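Local coordinates for uncharacterized protein (Staphylococcus aureus, PDB 3P8A), which is of unknown function but belongs to the glyoxalase-like VOC family, whose paired beta modules commonly cup a metal or small-molecule site, at residues F25-F38 / N60-D74. Numbering follows the deposited sequence.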
# COMPACT_ATOMS: atom_id res chain seq x y z
N PHE A 25 -9.07 0.39 2.12
CA PHE A 25 -7.83 0.21 1.36
C PHE A 25 -7.59 1.45 0.48
O PHE A 25 -8.51 1.88 -0.20
CB PHE A 25 -7.95 -1.07 0.49
CG PHE A 25 -6.76 -1.30 -0.41
CD1 PHE A 25 -5.60 -1.88 0.08
CD2 PHE A 25 -6.80 -0.92 -1.75
CE1 PHE A 25 -4.50 -2.06 -0.74
CE2 PHE A 25 -5.69 -1.10 -2.57
CZ PHE A 25 -4.56 -1.68 -2.07
N ASP A 26 -6.38 2.04 0.53
CA ASP A 26 -6.09 3.18 -0.33
C ASP A 26 -5.24 2.80 -1.52
O ASP A 26 -5.64 3.00 -2.66
CB ASP A 26 -5.44 4.34 0.45
CG ASP A 26 -5.56 5.64 -0.32
OD1 ASP A 26 -6.69 6.16 -0.44
OD2 ASP A 26 -4.51 6.14 -0.79
N HIS A 27 -4.03 2.29 -1.26
CA HIS A 27 -3.15 1.94 -2.35
C HIS A 27 -2.14 0.88 -1.95
O HIS A 27 -1.99 0.60 -0.76
CB HIS A 27 -2.48 3.20 -2.97
CG HIS A 27 -1.62 4.01 -2.05
ND1 HIS A 27 -2.15 5.00 -1.24
CD2 HIS A 27 -0.28 3.99 -1.88
CE1 HIS A 27 -1.12 5.55 -0.62
NE2 HIS A 27 0.02 4.95 -0.95
N ILE A 28 -1.52 0.24 -2.95
CA ILE A 28 -0.45 -0.72 -2.77
C ILE A 28 0.78 -0.11 -3.43
O ILE A 28 0.67 0.51 -4.49
CB ILE A 28 -0.80 -2.16 -3.29
CG1 ILE A 28 0.34 -3.15 -2.97
CG2 ILE A 28 -1.22 -2.19 -4.78
CD1 ILE A 28 -0.11 -4.62 -2.94
N ILE A 29 1.94 -0.26 -2.81
CA ILE A 29 3.19 0.28 -3.34
C ILE A 29 4.00 -0.79 -3.98
O ILE A 29 4.32 -1.80 -3.35
CB ILE A 29 4.02 1.02 -2.26
CG1 ILE A 29 3.19 2.14 -1.61
CG2 ILE A 29 5.34 1.58 -2.82
CD1 ILE A 29 3.22 2.07 -0.16
N HIS A 30 4.39 -0.53 -5.23
CA HIS A 30 5.26 -1.40 -6.00
C HIS A 30 6.56 -0.64 -6.36
O HIS A 30 6.51 0.31 -7.14
CB HIS A 30 4.53 -1.94 -7.24
CG HIS A 30 5.30 -2.93 -8.06
ND1 HIS A 30 4.77 -3.48 -9.22
CD2 HIS A 30 6.55 -3.44 -7.88
CE1 HIS A 30 5.69 -4.30 -9.70
NE2 HIS A 30 6.79 -4.31 -8.93
N TYR A 31 7.71 -1.08 -5.80
CA TYR A 31 9.02 -0.50 -6.11
C TYR A 31 9.51 -1.06 -7.45
O TYR A 31 9.64 -2.26 -7.60
CB TYR A 31 10.06 -0.68 -4.97
CG TYR A 31 11.49 -0.41 -5.41
CD1 TYR A 31 12.48 -1.38 -5.25
CD2 TYR A 31 11.84 0.78 -6.04
CE1 TYR A 31 13.79 -1.15 -5.67
CE2 TYR A 31 13.12 0.98 -6.55
CZ TYR A 31 14.10 0.02 -6.34
OH TYR A 31 15.37 0.24 -6.80
N ILE A 32 9.72 -0.16 -8.45
CA ILE A 32 10.18 -0.49 -9.80
C ILE A 32 11.40 0.34 -10.15
O ILE A 32 11.30 1.56 -10.19
CB ILE A 32 9.03 -0.33 -10.86
CG1 ILE A 32 7.96 -1.41 -10.65
CG2 ILE A 32 9.59 -0.40 -12.31
CD1 ILE A 32 6.75 -1.32 -11.54
N ASP A 33 12.53 -0.31 -10.43
CA ASP A 33 13.75 0.40 -10.83
C ASP A 33 13.54 0.92 -12.26
O ASP A 33 12.88 0.24 -13.04
CB ASP A 33 14.95 -0.56 -10.80
CG ASP A 33 16.21 0.05 -11.38
OD1 ASP A 33 16.66 1.08 -10.85
OD2 ASP A 33 16.76 -0.53 -12.34
N GLN A 34 14.08 2.11 -12.61
CA GLN A 34 13.92 2.68 -13.97
C GLN A 34 12.44 2.81 -14.34
O GLN A 34 12.00 2.39 -15.43
CB GLN A 34 14.71 1.87 -15.04
CG GLN A 34 16.22 1.98 -14.88
CD GLN A 34 16.97 1.03 -15.78
OE1 GLN A 34 16.54 0.71 -16.90
NE2 GLN A 34 18.13 0.57 -15.32
N LEU A 35 11.66 3.36 -13.41
CA LEU A 35 10.21 3.56 -13.57
C LEU A 35 9.83 4.44 -14.77
O LEU A 35 8.76 4.23 -15.32
CB LEU A 35 9.62 4.11 -12.25
CG LEU A 35 8.14 4.45 -12.16
CD1 LEU A 35 7.26 3.23 -12.49
CD2 LEU A 35 7.82 5.01 -10.80
N ASP A 36 10.69 5.39 -15.18
CA ASP A 36 10.36 6.26 -16.33
C ASP A 36 10.15 5.51 -17.64
O ASP A 36 9.39 5.96 -18.49
CB ASP A 36 11.42 7.32 -16.55
CG ASP A 36 11.27 8.52 -15.65
OD1 ASP A 36 10.11 8.93 -15.39
OD2 ASP A 36 12.31 9.09 -15.26
N ARG A 37 10.84 4.36 -17.79
CA ARG A 37 10.77 3.53 -18.99
C ARG A 37 9.58 2.57 -18.93
O ARG A 37 9.16 2.03 -19.96
CB ARG A 37 12.06 2.68 -19.09
CG ARG A 37 13.34 3.49 -19.29
CD ARG A 37 14.59 2.67 -19.02
NE ARG A 37 14.92 1.77 -20.12
CZ ARG A 37 15.63 2.11 -21.19
NH1 ARG A 37 15.87 1.22 -22.15
NH2 ARG A 37 16.11 3.34 -21.32
N PHE A 38 9.08 2.34 -17.72
CA PHE A 38 8.06 1.36 -17.42
C PHE A 38 6.65 1.65 -17.88
O PHE A 38 6.15 2.75 -17.71
CB PHE A 38 8.10 0.98 -15.91
CG PHE A 38 7.17 -0.14 -15.51
CD1 PHE A 38 7.58 -1.46 -15.57
CD2 PHE A 38 5.86 0.13 -15.12
CE1 PHE A 38 6.71 -2.50 -15.24
CE2 PHE A 38 4.98 -0.91 -14.80
CZ PHE A 38 5.41 -2.21 -14.86
N ASN A 60 6.73 8.79 -8.41
CA ASN A 60 5.78 7.72 -8.68
C ASN A 60 5.02 7.82 -10.00
O ASN A 60 5.11 8.83 -10.71
CB ASN A 60 4.82 7.56 -7.46
CG ASN A 60 4.00 8.80 -7.09
OD1 ASN A 60 3.98 9.81 -7.79
ND2 ASN A 60 3.31 8.75 -5.97
N LYS A 61 4.28 6.76 -10.34
CA LYS A 61 3.39 6.64 -11.49
C LYS A 61 2.23 5.93 -10.89
O LYS A 61 2.42 5.07 -10.03
CB LYS A 61 3.98 5.80 -12.63
CG LYS A 61 4.91 6.55 -13.55
CD LYS A 61 5.15 5.69 -14.78
CE LYS A 61 6.18 6.28 -15.71
NZ LYS A 61 6.54 5.29 -16.76
N LEU A 62 1.02 6.32 -11.29
CA LEU A 62 -0.19 5.81 -10.66
C LEU A 62 -1.11 5.08 -11.58
O LEU A 62 -1.38 5.53 -12.68
CB LEU A 62 -0.91 6.97 -9.95
CG LEU A 62 0.01 7.92 -9.15
CD1 LEU A 62 -0.60 9.29 -8.99
CD2 LEU A 62 0.41 7.32 -7.81
N GLY A 63 -1.54 3.91 -11.13
CA GLY A 63 -2.52 3.06 -11.79
C GLY A 63 -3.82 3.17 -11.02
O GLY A 63 -4.03 2.45 -10.04
N TYR A 64 -4.70 4.12 -11.43
CA TYR A 64 -5.98 4.32 -10.76
C TYR A 64 -6.95 3.20 -11.12
O TYR A 64 -7.20 2.95 -12.30
CB TYR A 64 -6.58 5.70 -11.09
CG TYR A 64 -5.81 6.86 -10.52
CD1 TYR A 64 -5.92 7.21 -9.18
CD2 TYR A 64 -4.99 7.64 -11.33
CE1 TYR A 64 -5.22 8.30 -8.65
CE2 TYR A 64 -4.30 8.73 -10.82
CZ TYR A 64 -4.42 9.06 -9.48
OH TYR A 64 -3.74 10.14 -8.97
N ILE A 65 -7.47 2.53 -10.10
CA ILE A 65 -8.42 1.43 -10.29
C ILE A 65 -9.83 1.97 -10.04
O ILE A 65 -10.45 2.48 -10.97
CB ILE A 65 -8.02 0.17 -9.45
CG1 ILE A 65 -6.56 -0.24 -9.68
CG2 ILE A 65 -8.96 -1.00 -9.70
CD1 ILE A 65 -6.16 -0.58 -11.22
N ASN A 66 -10.31 1.92 -8.79
CA ASN A 66 -11.66 2.39 -8.43
C ASN A 66 -11.68 2.78 -6.95
O ASN A 66 -11.79 1.91 -6.08
CB ASN A 66 -12.71 1.32 -8.77
CG ASN A 66 -14.16 1.79 -8.75
OD1 ASN A 66 -14.48 2.94 -8.42
ND2 ASN A 66 -15.07 0.88 -9.08
N GLU A 67 -11.48 4.09 -6.68
CA GLU A 67 -11.42 4.70 -5.34
C GLU A 67 -10.20 4.18 -4.54
O GLU A 67 -10.07 4.38 -3.33
CB GLU A 67 -12.77 4.56 -4.58
CG GLU A 67 -13.89 5.34 -5.23
CD GLU A 67 -15.29 5.02 -4.73
OE1 GLU A 67 -16.03 4.31 -5.44
OE2 GLU A 67 -15.64 5.48 -3.62
N ASN A 68 -9.27 3.53 -5.28
CA ASN A 68 -7.99 3.01 -4.80
C ASN A 68 -7.06 2.91 -6.00
O ASN A 68 -7.50 3.07 -7.14
CB ASN A 68 -8.15 1.67 -4.05
CG ASN A 68 -9.06 0.66 -4.70
OD1 ASN A 68 -10.00 0.14 -4.07
ND2 ASN A 68 -8.82 0.37 -5.96
N TYR A 69 -5.76 2.72 -5.76
CA TYR A 69 -4.83 2.71 -6.87
C TYR A 69 -3.59 1.90 -6.59
O TYR A 69 -3.38 1.43 -5.48
CB TYR A 69 -4.44 4.15 -7.28
CG TYR A 69 -3.77 4.98 -6.21
CD1 TYR A 69 -2.40 5.20 -6.22
CD2 TYR A 69 -4.53 5.60 -5.20
CE1 TYR A 69 -1.78 5.98 -5.24
CE2 TYR A 69 -3.92 6.39 -4.23
CZ TYR A 69 -2.55 6.57 -4.24
OH TYR A 69 -1.94 7.34 -3.29
N ILE A 70 -2.77 1.75 -7.63
CA ILE A 70 -1.46 1.13 -7.55
C ILE A 70 -0.47 2.27 -7.63
O ILE A 70 -0.51 3.06 -8.58
CB ILE A 70 -1.22 0.11 -8.70
CG1 ILE A 70 -2.32 -1.00 -8.70
CG2 ILE A 70 0.18 -0.51 -8.55
CD1 ILE A 70 -2.50 -1.73 -10.06
N GLU A 71 0.43 2.36 -6.63
CA GLU A 71 1.48 3.34 -6.64
C GLU A 71 2.76 2.65 -7.06
O GLU A 71 3.26 1.78 -6.35
CB GLU A 71 1.64 4.05 -5.29
CG GLU A 71 2.63 5.21 -5.36
CD GLU A 71 3.09 5.79 -4.05
OE1 GLU A 71 2.92 5.13 -3.00
OE2 GLU A 71 3.70 6.89 -4.06
N LEU A 72 3.28 3.01 -8.24
CA LEU A 72 4.56 2.48 -8.70
C LEU A 72 5.56 3.51 -8.22
O LEU A 72 5.34 4.69 -8.44
CB LEU A 72 4.61 2.34 -10.22
CG LEU A 72 3.54 1.52 -10.90
CD1 LEU A 72 3.95 1.25 -12.28
CD2 LEU A 72 3.25 0.18 -10.15
N LEU A 73 6.58 3.10 -7.52
CA LEU A 73 7.51 4.00 -6.87
C LEU A 73 8.94 3.74 -7.26
O LEU A 73 9.33 2.58 -7.37
CB LEU A 73 7.30 3.89 -5.32
CG LEU A 73 8.06 4.88 -4.38
CD1 LEU A 73 7.51 6.33 -4.51
CD2 LEU A 73 7.98 4.42 -2.93
N ASP A 74 9.73 4.82 -7.47
CA ASP A 74 11.16 4.70 -7.75
C ASP A 74 11.94 5.83 -7.05
O ASP A 74 11.34 6.77 -6.56
CB ASP A 74 11.41 4.71 -9.27
CG ASP A 74 12.80 4.25 -9.76
OD1 ASP A 74 13.59 3.70 -8.94
OD2 ASP A 74 13.04 4.33 -10.98
O HOH W 1 -10.76 0.61 -1.37
O HOH W 2 2.43 5.80 -0.43
O HOH W 3 15.94 2.38 -8.56
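The imidazole of H27 and the phenol of Y69 lie side by side with planes 18° apart, slid so far that little ring area is shared. H27 CB instead sits over the centre of the Y69 face, 3.5 Å from the ring centroid, while Y69 OH lies above one face of the imidazole, toward its rim. Both residues hold CG between backbone N and carbonyl carbon (chi1 61° and 60°), which sends the two rings off the sheet in the same direction. The imidazole edge is occupied in its plane: ND1 of H27 donates to the anti lone pair of D26 OD2 at 2.7 Å, and a water joins NE2 to E71 OE1. These two in-plane partners hold the imidazole's rotation. E71 OE2 takes a side-chain amide N-H of N60 (ND2) and, like Y69 OH, binds a glycerol, probably from the crystallisation liquor.

Beneath these groups, strands 25-31 and 69-74 run parallel, with H30 N giving E71 O a nearly straight 2.8 Å bond. On the other sheet face I32 covers two rings, CG1 over H30 and CD1 over F38. L72 packs against all three and meets L35 CD1 through its CB at 3.6 Å. At the strand's end D74 OD2 accepts L35 N from above the carboxylate plane, and extended K61 passes L35 to bond its NZ to the carbonyls of L35 and F38.

Opposite C111 of strand 106-113, D26 and H27 make a classic beta bulge. The whole exemplifies the glyoxalase-like fold: a first strand beside the last strand of an antiparallel hairpin, its polar side chains lining a possible ligand pocket.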